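Local coordinates for Mypaa.01249.c (Mycobacterium paratuberculosis, PDB 3RD5), which is probably an oxidoreductase of the short-chain dehydrogenase/reductase family, though its substrate and reaction are not established, at residues A[29-32]-A[33-36]; A[110-113]-A[114-118]; A[173-176]-A[177-181]. All coordinates share one frame; numbering follows the deposited sequence.

Contact 1 (A[29-32]-A[33-36]); sequences GAVT and AREL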
loop_
_atom_site.group_PDB
_atom_site.type_symbol
_atom_site.label_atom_id
_atom_site.label_comp_id
_atom_site.label_asym_id
_atom_site.label_seq_id
_atom_site.Cartn_x
_atom_site.Cartn_y
_atom_site.Cartn_z
ATOM N N GLY A 29 -2.001 -8.779 5.556
ATOM C CA GLY A 29 -1.159 -9.220 4.448
ATOM C C GLY A 29 -1.245 -10.711 4.207
ATOM O O GLY A 29 -1.312 -11.156 3.034
ATOM N N ALA A 30 -1.234 -11.482 5.277
ATOM C CA ALA A 30 -1.271 -12.923 5.159
ATOM C C ALA A 30 -2.550 -13.396 4.484
ATOM O O ALA A 30 -2.500 -14.260 3.602
ATOM C CB ALA A 30 -1.110 -13.587 6.506
ATOM N N VAL A 31 -3.694 -12.852 4.882
ATOM C CA VAL A 31 -4.970 -13.246 4.283
ATOM C C VAL A 31 -5.048 -12.807 2.822
ATOM O O VAL A 31 -5.533 -13.529 1.953
ATOM C CB VAL A 31 -6.179 -12.747 5.084
ATOM C CG1 VAL A 31 -7.508 -13.066 4.345
ATOM C CG2 VAL A 31 -6.177 -13.346 6.514
ATOM N N THR A 32 -4.532 -11.602 2.531
ATOM C CA THR A 32 -4.559 -11.108 1.169
ATOM C C THR A 32 -3.764 -12.090 0.258
ATOM O O THR A 32 -4.243 -12.487 -0.802
ATOM C CB THR A 32 -3.978 -9.696 1.074
ATOM O OG1 THR A 32 -4.686 -8.812 1.978
ATOM C CG2 THR A 32 -4.109 -9.150 -0.327
ATOM N N ALA A 33 -2.577 -12.480 0.718
ATOM C CA ALA A 33 -1.750 -13.456 -0.000
ATOM C C ALA A 33 -2.438 -14.792 -0.131
ATOM O O ALA A 33 -2.457 -15.383 -1.228
ATOM C CB ALA A 33 -0.403 -13.619 0.707
ATOM N N ARG A 34 -2.993 -15.274 0.979
ATOM C CA ARG A 34 -3.649 -16.595 1.031
ATOM C C ARG A 34 -4.763 -16.672 -0.014
ATOM O O ARG A 34 -4.885 -17.678 -0.746
ATOM C CB ARG A 34 -4.184 -16.873 2.452
ATOM C CG ARG A 34 -4.820 -18.221 2.643
ATOM C CD ARG A 34 -5.565 -18.275 3.983
ATOM N NE ARG A 34 -6.852 -17.548 3.909
ATOM C CZ ARG A 34 -7.528 -17.061 4.953
ATOM N NH1 ARG A 34 -7.061 -17.155 6.205
ATOM N NH2 ARG A 34 -8.694 -16.492 4.737
ATOM N N GLU A 35 -5.633 -15.656 -0.071
ATOM C CA GLU A 35 -6.789 -15.715 -0.957
ATOM C C GLU A 35 -6.373 -15.598 -2.420
ATOM O O GLU A 35 -6.927 -16.284 -3.284
ATOM C CB GLU A 35 -7.806 -14.633 -0.605
ATOM C CG GLU A 35 -8.434 -14.782 0.775
ATOM C CD GLU A 35 -9.413 -15.944 0.905
ATOM O OE1 GLU A 35 -9.878 -16.490 -0.093
ATOM O OE2 GLU A 35 -9.798 -16.259 2.062
ATOM N N LEU A 36 -5.401 -14.747 -2.727
ATOM C CA LEU A 36 -4.944 -14.681 -4.111
ATOM C C LEU A 36 -4.242 -15.976 -4.565
ATOM O O LEU A 36 -4.444 -16.467 -5.698
ATOM C CB LEU A 36 -4.012 -13.475 -4.310
ATOM C CG LEU A 36 -4.723 -12.152 -4.141
ATOM C CD1 LEU A 36 -3.705 -11.007 -4.032
ATOM C CD2 LEU A 36 -5.702 -11.921 -5.328
#
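V31 and R34 lie side by side along helix 27-38, the first crossover helix of the Rossmann fold, linking strands 18-22 and 42-47 in a beta-alpha-beta unit; G29 is the last glycine of the TGxxxGxG signature common in short-chain dehydrogenases. The CB of R34 sits over the previous turn, 3.3 Å from A30 O. With CG anti to the backbone N (chi1 -177°) the chain first runs out from the helix, and a bend at chi3 (76°) then swings the guanidinium back across V31. There CZ is 4.0 Å from V31 CG1, while NH1 lies 3.9 Å from V31 CG2. NH2 comes nearest, 3.6 Å from V31 CG1, so that this methyl rests against one face of the flat group. The edge is used for charge: NH2 donates an almost straight bond (178°) to E35 OE2 at 2.9 Å, with the oxygen in the guanidinium plane and met on its anti side. A second carboxylate, that of D229 on helix 226-240, also bridges to NH2; the two acids should fix the orientation of the guanidinium, and E35 OE1 is turned to R38. On the buried side T32 OG1 bonds back to L28 O, leaving its methyl for apolar contact. One turn on, L36 N donates to T32 O at 3.2 Å, and L36 CD1 ends 4.2 Å from T32 CG2.

Contact 2 (A[110-113]-A[114-118]); sequences SQIG and TNHLG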
loop_
_atom_site.group_PDB
_atom_site.type_symbol
_atom_site.label_atom_id
_atom_site.label_comp_id
_atom_site.label_asym_id
_atom_site.label_seq_id
_atom_site.Cartn_x
_atom_site.Cartn_y
_atom_site.Cartn_z
ATOM N N SER A 110 9.537 7.202 11.129
ATOM C CA SER A 110 9.308 5.808 10.717
ATOM C C SER A 110 7.968 5.527 10.042
ATOM O O SER A 110 7.904 4.678 9.154
ATOM C CB SER A 110 9.587 4.816 11.861
ATOM O OG SER A 110 8.576 4.854 12.862
ATOM N N GLN A 111 6.916 6.224 10.434
ATOM C CA GLN A 111 5.606 5.959 9.831
ATOM C C GLN A 111 5.568 6.504 8.407
ATOM O O GLN A 111 5.173 5.792 7.483
ATOM C CB GLN A 111 4.458 6.458 10.705
ATOM C CG GLN A 111 4.463 5.815 12.078
ATOM C CD GLN A 111 3.220 6.103 12.869
ATOM O OE1 GLN A 111 2.118 5.625 12.530
ATOM N NE2 GLN A 111 3.367 6.876 13.950
ATOM N N ILE A 112 5.898 7.771 8.201
ATOM C CA ILE A 112 5.929 8.286 6.817
ATOM C C ILE A 112 6.964 7.514 6.005
ATOM O O ILE A 112 6.747 7.240 4.806
ATOM C CB ILE A 112 6.129 9.814 6.772
ATOM C CG1 ILE A 112 5.828 10.393 5.404
ATOM C CG2 ILE A 112 7.551 10.228 7.181
ATOM C CD1 ILE A 112 4.336 10.412 5.031
ATOM N N GLY A 113 8.076 7.148 6.628
ATOM C CA GLY A 113 9.154 6.454 5.920
ATOM C C GLY A 113 8.759 5.062 5.457
ATOM O O GLY A 113 9.098 4.651 4.331
ATOM N N THR A 114 8.108 4.314 6.308
ATOM C CA THR A 114 7.692 2.941 6.007
ATOM C C THR A 114 6.465 2.940 5.100
ATOM O O THR A 114 6.427 2.301 4.047
ATOM C CB THR A 114 7.327 2.170 7.292
ATOM O OG1 THR A 114 8.453 2.159 8.187
ATOM C CG2 THR A 114 6.894 0.716 6.980
ATOM N N ASN A 115 5.419 3.659 5.512
ATOM C CA ASN A 115 4.095 3.496 4.932
ATOM C C ASN A 115 3.987 4.201 3.597
ATOM O O ASN A 115 3.296 3.728 2.700
ATOM C CB ASN A 115 3.062 4.077 5.886
ATOM C CG ASN A 115 2.975 3.360 7.228
ATOM O OD1 ASN A 115 3.574 2.290 7.422
ATOM N ND2 ASN A 115 2.224 3.945 8.175
ATOM N N HIS A 116 4.658 5.349 3.474
ATOM C CA HIS A 116 4.641 6.112 2.236
ATOM C C HIS A 116 5.962 6.069 1.457
ATOM O O HIS A 116 5.996 5.637 0.298
ATOM C CB HIS A 116 4.211 7.580 2.495
ATOM C CG HIS A 116 4.358 8.459 1.308
ATOM N ND1 HIS A 116 3.619 8.296 0.159
ATOM C CD2 HIS A 116 5.183 9.508 1.081
ATOM C CE1 HIS A 116 4.003 9.193 -0.741
ATOM N NE2 HIS A 116 4.956 9.952 -0.202
ATOM N N LEU A 117 7.055 6.558 2.041
ATOM C CA LEU A 117 8.264 6.756 1.227
ATOM C C LEU A 117 8.864 5.488 0.676
ATOM O O LEU A 117 9.287 5.435 -0.484
ATOM C CB LEU A 117 9.333 7.598 1.964
ATOM C CG LEU A 117 8.888 9.035 2.305
ATOM C CD1 LEU A 117 9.810 9.700 3.375
ATOM C CD2 LEU A 117 8.789 9.947 1.057
ATOM N N GLY A 118 8.867 4.429 1.482
ATOM C CA GLY A 118 9.426 3.166 0.978
ATOM C C GLY A 118 8.558 2.589 -0.159
ATOM O O GLY A 118 9.080 2.062 -1.124
#
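The start of helix 110-126 probably lines the region where short-chain dehydrogenases keep their Asn-Ser-Tyr-Lys active site, and N115 probably corresponds to the family asparagine: it packs on K169, four residues after Y165 in a YxxxK sequence. At this point the helix widens into a pi-type turn, consistent with the bend of this helix at the active-site asparagine in relatives. I112 O receives two backbone donors, H116 N at 3.1 Å, which comes in bent (142°) and from above the carbonyl plane, and L117 N at 2.9 Å, which is nearly straight (171°). The next bond also spans five residues, from G118 N to G113 O at 2.9 Å. Within the widened turn, N115 O accepts from H119 ND1 and N172 ND2. The N115 amide folds back over the preceding turn, its CG 3.3 Å from Q111 O, and its ND2 reaches I96 O and S168 OG, which fixes the rotation of the amide. Q111 is held at its own tip by Y159, P161 O and A98 N. I112 and H116 point the same way: CD1 of the isoleucine lies 3.8 Å from H116 CB and approaches the imidazole obliquely, while H116 NE2 goes on to S281. At the first turn of the helix, S110 O is gripped twice by T114, whose chi1 of -58° sets OG1 beside its own backbone N; T114 N is 2.9 Å and the donating T114 OG1 2.8 Å from S110 O.

Contact 3 (A[173-176]-A[177-181]); sequences LLFT and SELQR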
loop_
_atom_site.group_PDB
_atom_site.type_symbol
_atom_site.label_atom_id
_atom_site.label_comp_id
_atom_site.label_asym_id
_atom_site.label_seq_id
_atom_site.Cartn_x
_atom_site.Cartn_y
_atom_site.Cartn_z
ATOM N N LEU A 173 -3.090 8.182 -0.045
ATOM C CA LEU A 173 -4.157 8.601 -0.957
ATOM C C LEU A 173 -3.693 9.641 -1.987
ATOM O O LEU A 173 -4.021 9.549 -3.175
ATOM C CB LEU A 173 -5.394 9.097 -0.170
ATOM C CG LEU A 173 -6.124 7.966 0.529
ATOM C CD1 LEU A 173 -7.213 8.513 1.451
ATOM C CD2 LEU A 173 -6.853 7.059 -0.497
ATOM N N LEU A 174 -2.950 10.641 -1.517
ATOM C CA LEU A 174 -2.397 11.654 -2.419
ATOM C C LEU A 174 -1.442 11.010 -3.420
ATOM O O LEU A 174 -1.359 11.432 -4.586
ATOM C CB LEU A 174 -1.708 12.725 -1.597
ATOM C CG LEU A 174 -2.612 13.621 -0.751
ATOM C CD1 LEU A 174 -1.754 14.451 0.216
ATOM C CD2 LEU A 174 -3.495 14.543 -1.615
ATOM N N PHE A 175 -0.697 10.007 -2.967
ATOM C CA PHE A 175 0.178 9.174 -3.835
ATOM C C PHE A 175 -0.634 8.539 -4.949
ATOM O O PHE A 175 -0.290 8.586 -6.143
ATOM C CB PHE A 175 0.862 8.105 -2.989
ATOM C CG PHE A 175 1.589 7.081 -3.788
ATOM C CD1 PHE A 175 2.742 7.357 -4.461
ATOM C CD2 PHE A 175 1.110 5.791 -3.788
ATOM C CE1 PHE A 175 3.407 6.364 -5.176
ATOM C CE2 PHE A 175 1.789 4.793 -4.449
ATOM C CZ PHE A 175 2.929 5.101 -5.171
ATOM N N THR A 176 -1.737 7.893 -4.556
ATOM C CA THR A 176 -2.609 7.211 -5.510
ATOM C C THR A 176 -3.193 8.166 -6.559
ATOM O O THR A 176 -3.156 7.870 -7.767
ATOM C CB THR A 176 -3.719 6.510 -4.765
ATOM O OG1 THR A 176 -3.183 5.512 -3.873
ATOM C CG2 THR A 176 -4.754 5.819 -5.732
ATOM N N SER A 177 -3.677 9.324 -6.132
ATOM C CA SER A 177 -4.252 10.313 -7.065
ATOM C C SER A 177 -3.219 10.838 -8.045
ATOM O O SER A 177 -3.473 10.925 -9.245
ATOM C CB SER A 177 -4.847 11.481 -6.290
ATOM O OG SER A 177 -5.961 11.067 -5.520
ATOM N N GLU A 178 -2.038 11.210 -7.536
ATOM C CA GLU A 178 -1.010 11.770 -8.406
ATOM C C GLU A 178 -0.421 10.700 -9.314
ATOM O O GLU A 178 -0.155 10.965 -10.478
ATOM C CB GLU A 178 0.053 12.510 -7.614
ATOM C CG GLU A 178 1.211 13.084 -8.412
ATOM C CD GLU A 178 0.896 14.214 -9.340
ATOM O OE1 GLU A 178 -0.246 14.694 -9.367
ATOM O OE2 GLU A 178 1.870 14.630 -10.038
ATOM N N LEU A 179 -0.256 9.490 -8.808
ATOM C CA LEU A 179 0.232 8.375 -9.648
ATOM C C LEU A 179 -0.766 8.173 -10.799
ATOM O O LEU A 179 -0.371 8.055 -11.968
ATOM C CB LEU A 179 0.378 7.079 -8.836
ATOM C CG LEU A 179 0.804 5.852 -9.632
ATOM C CD1 LEU A 179 2.093 6.063 -10.452
ATOM C CD2 LEU A 179 0.982 4.667 -8.693
ATOM N N GLN A 180 -2.073 8.143 -10.513
ATOM C CA GLN A 180 -3.026 7.963 -11.588
ATOM C C GLN A 180 -2.958 9.104 -12.592
ATOM O O GLN A 180 -3.021 8.871 -13.806
ATOM C CB GLN A 180 -4.446 7.786 -11.047
ATOM C CG GLN A 180 -5.447 7.492 -12.182
ATOM C CD GLN A 180 -5.132 6.205 -12.886
ATOM O OE1 GLN A 180 -5.166 5.145 -12.290
ATOM N NE2 GLN A 180 -4.856 6.279 -14.192
ATOM N N ARG A 181 -2.825 10.340 -12.105
ATOM C CA ARG A 181 -2.724 11.502 -13.027
ATOM C C ARG A 181 -1.537 11.306 -13.973
ATOM O O ARG A 181 -1.667 11.547 -15.195
ATOM C CB ARG A 181 -2.587 12.793 -12.268
ATOM C CG ARG A 181 -2.683 14.025 -13.139
ATOM C CD ARG A 181 -2.359 15.280 -12.363
ATOM N NE ARG A 181 -0.955 15.394 -12.025
ATOM C CZ ARG A 181 0.009 15.740 -12.881
ATOM N NH1 ARG A 181 -0.276 16.019 -14.167
ATOM N NH2 ARG A 181 1.272 15.840 -12.469
HETATM O O HOH W 1 -6.486 11.049 -2.882
#
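F175 and L179, one turn apart, stand side by side and point the same way. Both have CG anti to the backbone N (chi1 171° for F175, 177° for L179), which throws the two side chains off the same flank of the helix. They meet at their ends: L179 CD2 reaches F175 CZ at 4.0 Å, coming to the ring obliquely. Nearer the axis L179 CB sits 3.2 Å from F175 O, the same oxygen that accepts L179 N at 2.8 Å. Both side chains reach T123 of helix 110-126, so this flank faces the neighbouring helix. The helix is 161-185, the long one that carries the YxxxK sequence of the short-chain dehydrogenases near its start and leads into strand 191-195 of the Rossmann sheet. Towards that strand T176 packs on A194, its OG1 tied back to N172 O, and Q180 gives its OE1 to the backbone N of A192. S177 has two conformers; in one, OG bonds D246 and lies 2.7 Å from a water weakly bonded to L173 O, a doubtful link. Elsewhere E178, bent at chi2 (68°), is gripped side-on by two nitrogens of R181. R181 NE donates to E178 OE1 at 2.8 Å from above the carboxylate plane, whereas R181 NH2 meets E178 OE2 at 2.8 Å on the syn side. That second oxygen also bridges to R182 NE.

How the contacts relate
Along the chain the three contacts come in series, all within the short-chain dehydrogenase fold and each on a different helix. Contacts 2 and 3 are neighbours: their centres are 16 Å apart and they touch where H116 CE1 packs 4.0 Å from F175 CB, joining helices 110-126 and 161-185. Contact 1 lies on the opposite side of the chain's centre from both, its centre about 22 Å from that of contact 2 and 24 Å from that of contact 3. Helix 27-38 begins within the glycine-rich sequence that binds the dinucleotide in relatives, while contact 2 holds the probable active-site N115 and contact 3 lies further along the helix that carries Y165 and K169.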